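Local atomic coordinates of Protein/nucleic acid deglycase 2 (Escherichia coli, PDB entry 1OI4), a protein that removes methylglyoxal and glyoxal adducts from glycated proteins and nucleotides, releasing lactate or glycolate and the repaired molecule. Residues A[163-172]-A[179-190]. Sequence-based numbering, arbitrary orientation.
Sequences EVVVDKDQLV and DLPAFNREALRL
Val172 and Val166, of the antiparallel pair 165-167 and 171-174 at the sheet edge, meet the C-terminal helix 180-191, which packs on one face of the mixed sheet of this DJ-1/PfpI fold. CG2 of Val172 lies 3.5 Å from Leu190 CD1, the two side chains running antiparallel. The other methyl of Val172, CG1, meets Glu186 CB and Phe183 CD1. The Phe183 side chain also touches Phe122 and Ile124 of strand 121-124. Val166 lies across the Glu186 chain, nearly perpendicular, with CG2 3.6 Å from Glu186 CG. Val164 CG2 lies against Arg185 NH2 at 3.6 Å.

Glu186 folds back at chi2 (-52°), which turns its carboxylate between two arginines. OE2 takes the NE proton of Arg185 at 2.8 Å, almost straight (178°), through its anti lone pair. OE1 pairs with Arg189 NH1 at 2.7 Å. Replacing Glu186 by alanine is likely to leave Arg185 NE without its carboxylate, Arg189 with Asp169 alone of the two, and a gap beside Val166 CG2. Arg189 NH2 reaches across to Asp169 OD1 at 2.6 Å, a salt bridge with a weak hydrogen bond. Asp169 precedes a classic beta bulge, where Asp167 O accepts from N of Gln170 and Leu171. At the other end Asp179 CB packs on Glu163 O at 3.1 Å, and Asp179 OD1 salt-bridges Arg175. Farther out, a water donates to Glu163 OE2 and accepts from Arg185 NH1, 2.9 Å from each.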
loop_
_atom_site.group_PDB
_atom_site.type_symbol
_atom_site.label_atom_id
_atom_site.label_comp_id
_atom_site.label_asym_id
_atom_site.label_seq_id
_atom_site.Cartn_x
_atom_site.Cartn_y
_atom_site.Cartn_z
ATOM N N GLU A 163 6.418 3.301 -19.013
ATOM C CA GLU A 163 7.533 2.964 -18.133
ATOM C C GLU A 163 7.930 4.138 -17.239
ATOM O O GLU A 163 8.387 3.936 -16.114
ATOM C CB GLU A 163 8.737 2.461 -18.937
ATOM C CG GLU A 163 8.967 3.155 -20.252
ATOM C CD GLU A 163 10.252 2.706 -20.912
ATOM O OE1 GLU A 163 10.611 1.517 -20.779
ATOM O OE2 GLU A 163 10.896 3.541 -21.573
ATOM N N VAL A 164 7.754 5.359 -17.740
ATOM C CA VAL A 164 8.051 6.561 -16.963
ATOM C C VAL A 164 7.210 7.736 -17.434
ATOM O O VAL A 164 6.940 7.881 -18.625
ATOM C CB VAL A 164 9.538 7.007 -17.056
ATOM C CG1 VAL A 164 10.436 5.928 -16.514
ATOM C CG2 VAL A 164 9.900 7.366 -18.498
ATOM N N VAL A 165 6.795 8.564 -16.479
ATOM C CA VAL A 165 6.012 9.759 -16.761
ATOM C C VAL A 165 6.667 10.930 -16.030
ATOM O O VAL A 165 6.953 10.844 -14.833
ATOM C CB VAL A 165 4.553 9.624 -16.259
ATOM C CG1 VAL A 165 3.801 10.923 -16.507
ATOM C CG2 VAL A 165 3.859 8.472 -16.969
ATOM N N VAL A 166 6.916 12.016 -16.755
ATOM C CA VAL A 166 7.526 13.205 -16.171
ATOM C C VAL A 166 6.545 14.374 -16.292
ATOM O O VAL A 166 6.216 14.802 -17.396
ATOM C CB VAL A 166 8.845 13.568 -16.896
ATOM C CG1 VAL A 166 9.478 14.792 -16.254
ATOM C CG2 VAL A 166 9.803 12.384 -16.856
ATOM N N ASP A 167 6.076 14.880 -15.157
ATOM C CA ASP A 167 5.129 15.986 -15.153
ATOM C C ASP A 167 5.818 17.312 -14.851
ATOM O O ASP A 167 6.452 17.470 -13.807
ATOM C CB ASP A 167 4.035 15.741 -14.111
ATOM C CG ASP A 167 2.910 16.762 -14.191
ATOM O OD1 ASP A 167 1.984 16.573 -15.009
ATOM O OD2 ASP A 167 2.958 17.761 -13.442
ATOM N N LYS A 168 5.684 18.263 -15.774
ATOM C CA LYS A 168 6.272 19.592 -15.629
ATOM C C LYS A 168 7.730 19.544 -15.215
ATOM O O LYS A 168 8.181 20.374 -14.427
ATOM C CB LYS A 168 5.503 20.406 -14.589
ATOM C CG LYS A 168 4.020 20.523 -14.856
ATOM C CD LYS A 168 3.352 21.432 -13.836
ATOM C CE LYS A 168 1.840 21.324 -13.922
ATOM N NZ LYS A 168 1.374 19.946 -13.585
ATOM N N ASP A 169 8.470 18.577 -15.743
ATOM C CA ASP A 169 9.881 18.439 -15.403
ATOM C C ASP A 169 10.113 18.426 -13.899
ATOM O O ASP A 169 11.089 18.998 -13.417
ATOM C CB ASP A 169 10.695 19.578 -16.009
ATOM C CG ASP A 169 10.851 19.447 -17.498
ATOM O OD1 ASP A 169 11.101 18.316 -17.968
ATOM O OD2 ASP A 169 10.738 20.476 -18.195
ATOM N N GLN A 170 9.213 17.794 -13.158
ATOM C CA GLN A 170 9.363 17.713 -11.709
ATOM C C GLN A 170 9.025 16.326 -11.184
ATOM O O GLN A 170 9.855 15.673 -10.554
ATOM C CB GLN A 170 8.469 18.737 -11.000
ATOM C CG GLN A 170 8.438 18.535 -9.492
ATOM C CD GLN A 170 7.395 19.375 -8.788
ATOM O OE1 GLN A 170 6.343 19.686 -9.350
ATOM N NE2 GLN A 170 7.670 19.727 -7.537
ATOM N N LEU A 171 7.800 15.885 -11.438
ATOM C CA LEU A 171 7.358 14.583 -10.966
ATOM C C LEU A 171 7.709 13.465 -11.928
ATOM O O LEU A 171 7.228 13.430 -13.061
ATOM C CB LEU A 171 5.848 14.580 -10.740
ATOM C CG LEU A 171 5.262 15.596 -9.760
ATOM C CD1 LEU A 171 3.749 15.423 -9.731
ATOM C CD2 LEU A 171 5.851 15.401 -8.368
ATOM N N VAL A 172 8.551 12.551 -11.465
ATOM C CA VAL A 172 8.949 11.409 -12.266
ATOM C C VAL A 172 8.357 10.166 -11.619
ATOM O O VAL A 172 8.628 9.880 -10.455
ATOM C CB VAL A 172 10.480 11.270 -12.312
ATOM C CG1 VAL A 172 10.872 10.057 -13.154
ATOM C CG2 VAL A 172 11.096 12.540 -12.880
ATOM N N ASP A 179 11.002 -0.867 -14.887
ATOM C CA ASP A 179 11.025 0.473 -15.478
ATOM C C ASP A 179 12.205 1.281 -14.923
ATOM O O ASP A 179 12.374 2.452 -15.268
ATOM C CB ASP A 179 9.742 1.261 -15.160
ATOM C CG ASP A 179 8.479 0.583 -15.659
ATOM O OD1 ASP A 179 8.502 -0.021 -16.753
ATOM O OD2 ASP A 179 7.446 0.684 -14.954
ATOM N N LEU A 180 13.005 0.666 -14.055
ATOM C CA LEU A 180 14.142 1.355 -13.443
ATOM C C LEU A 180 15.060 2.074 -14.428
ATOM O O LEU A 180 15.458 3.215 -14.190
ATOM C CB LEU A 180 14.957 0.379 -12.592
ATOM C CG LEU A 180 14.354 0.064 -11.222
ATOM C CD1 LEU A 180 15.116 -1.069 -10.566
ATOM C CD2 LEU A 180 14.398 1.317 -10.349
ATOM N N PRO A 181 15.417 1.420 -15.545
ATOM C CA PRO A 181 16.294 2.090 -16.506
ATOM C C PRO A 181 15.738 3.451 -16.916
ATOM O O PRO A 181 16.454 4.452 -16.928
ATOM C CB PRO A 181 16.339 1.105 -17.667
ATOM C CG PRO A 181 16.279 -0.221 -16.957
ATOM C CD PRO A 181 15.192 0.013 -15.930
ATOM N N ALA A 182 14.451 3.489 -17.239
ATOM C CA ALA A 182 13.829 4.737 -17.654
ATOM C C ALA A 182 13.660 5.681 -16.466
ATOM O O ALA A 182 13.881 6.885 -16.584
ATOM C CB ALA A 182 12.484 4.453 -18.307
ATOM N N PHE A 183 13.264 5.123 -15.326
ATOM C CA PHE A 183 13.067 5.901 -14.107
ATOM C C PHE A 183 14.347 6.661 -13.783
ATOM O O PHE A 183 14.332 7.880 -13.631
ATOM C CB PHE A 183 12.722 4.968 -12.946
ATOM C CG PHE A 183 12.416 5.676 -11.650
ATOM C CD1 PHE A 183 11.215 6.354 -11.476
ATOM C CD2 PHE A 183 13.307 5.607 -10.583
ATOM C CE1 PHE A 183 10.898 6.950 -10.246
ATOM C CE2 PHE A 183 13.007 6.196 -9.351
ATOM C CZ PHE A 183 11.795 6.868 -9.184
ATOM N N ASN A 184 15.452 5.928 -13.683
ATOM C CA ASN A 184 16.738 6.531 -13.371
ATOM C C ASN A 184 17.146 7.580 -14.400
ATOM O O ASN A 184 17.695 8.622 -14.047
ATOM C CB ASN A 184 17.827 5.455 -13.276
ATOM C CG ASN A 184 17.606 4.499 -12.118
ATOM O OD1 ASN A 184 17.102 4.885 -11.063
ATOM N ND2 ASN A 184 18.003 3.248 -12.303
ATOM N N ARG A 185 16.883 7.300 -15.674
ATOM C CA ARG A 185 17.230 8.232 -16.740
ATOM C C ARG A 185 16.646 9.622 -16.501
ATOM O O ARG A 185 17.375 10.612 -16.488
ATOM C CB ARG A 185 16.736 7.711 -18.092
ATOM C CG ARG A 185 17.086 8.619 -19.264
ATOM C CD ARG A 185 16.405 8.144 -20.537
ATOM N NE ARG A 185 14.953 8.284 -20.463
ATOM C CZ ARG A 185 14.090 7.323 -20.780
ATOM N NH1 ARG A 185 14.533 6.141 -21.188
ATOM N NH2 ARG A 185 12.784 7.545 -20.706
ATOM N N GLU A 186 15.333 9.692 -16.307
ATOM C CA GLU A 186 14.669 10.971 -16.086
ATOM C C GLU A 186 15.038 11.623 -14.760
ATOM O O GLU A 186 15.136 12.847 -14.675
ATOM C CB GLU A 186 13.153 10.799 -16.181
ATOM C CG GLU A 186 12.690 10.350 -17.552
ATOM C CD GLU A 186 13.229 11.240 -18.658
ATOM O OE1 GLU A 186 12.943 12.452 -18.633
ATOM O OE2 GLU A 186 13.940 10.728 -19.549
ATOM N N ALA A 187 15.235 10.810 -13.727
ATOM C CA ALA A 187 15.612 11.329 -12.414
ATOM C C ALA A 187 16.967 12.025 -12.535
ATOM O O ALA A 187 17.139 13.161 -12.087
ATOM C CB ALA A 187 15.699 10.191 -11.406
ATOM N N LEU A 188 17.923 11.331 -13.151
ATOM C CA LEU A 188 19.260 11.875 -13.350
ATOM C C LEU A 188 19.189 13.139 -14.184
ATOM O O LEU A 188 19.852 14.129 -13.886
ATOM C CB LEU A 188 20.153 10.856 -14.054
ATOM C CG LEU A 188 20.625 9.669 -13.218
ATOM C CD1 LEU A 188 21.391 8.698 -14.099
ATOM C CD2 LEU A 188 21.495 10.161 -12.071
ATOM N N ARG A 189 18.380 13.097 -15.236
ATOM C CA ARG A 189 18.221 14.245 -16.110
ATOM C C ARG A 189 17.823 15.485 -15.315
ATOM O O ARG A 189 18.420 16.554 -15.479
ATOM C CB ARG A 189 17.175 13.943 -17.180
ATOM C CG ARG A 189 16.774 15.148 -17.995
ATOM C CD ARG A 189 15.934 14.753 -19.191
ATOM N NE ARG A 189 14.835 15.689 -19.377
ATOM C CZ ARG A 189 13.755 15.728 -18.604
ATOM N NH1 ARG A 189 13.624 14.875 -17.595
ATOM N NH2 ARG A 189 12.812 16.628 -18.830
ATOM N N LEU A 190 16.830 15.345 -14.443
ATOM C CA LEU A 190 16.381 16.476 -13.643
ATOM C C LEU A 190 17.410 16.922 -12.608
ATOM O O LEU A 190 17.367 18.058 -12.134
ATOM C CB LEU A 190 15.059 16.148 -12.942
ATOM C CG LEU A 190 13.848 15.900 -13.846
ATOM C CD1 LEU A 190 12.608 15.719 -12.985
ATOM C CD2 LEU A 190 13.661 17.066 -14.803
HETATM O O HOH W 1 10.940 5.945 -21.913
HETATM O O HOH W 2 9.865 -0.647 -18.757
HETATM O O HOH W 3 12.772 0.782 -18.538
HETATM O O HOH W 4 13.581 3.905 -22.688
#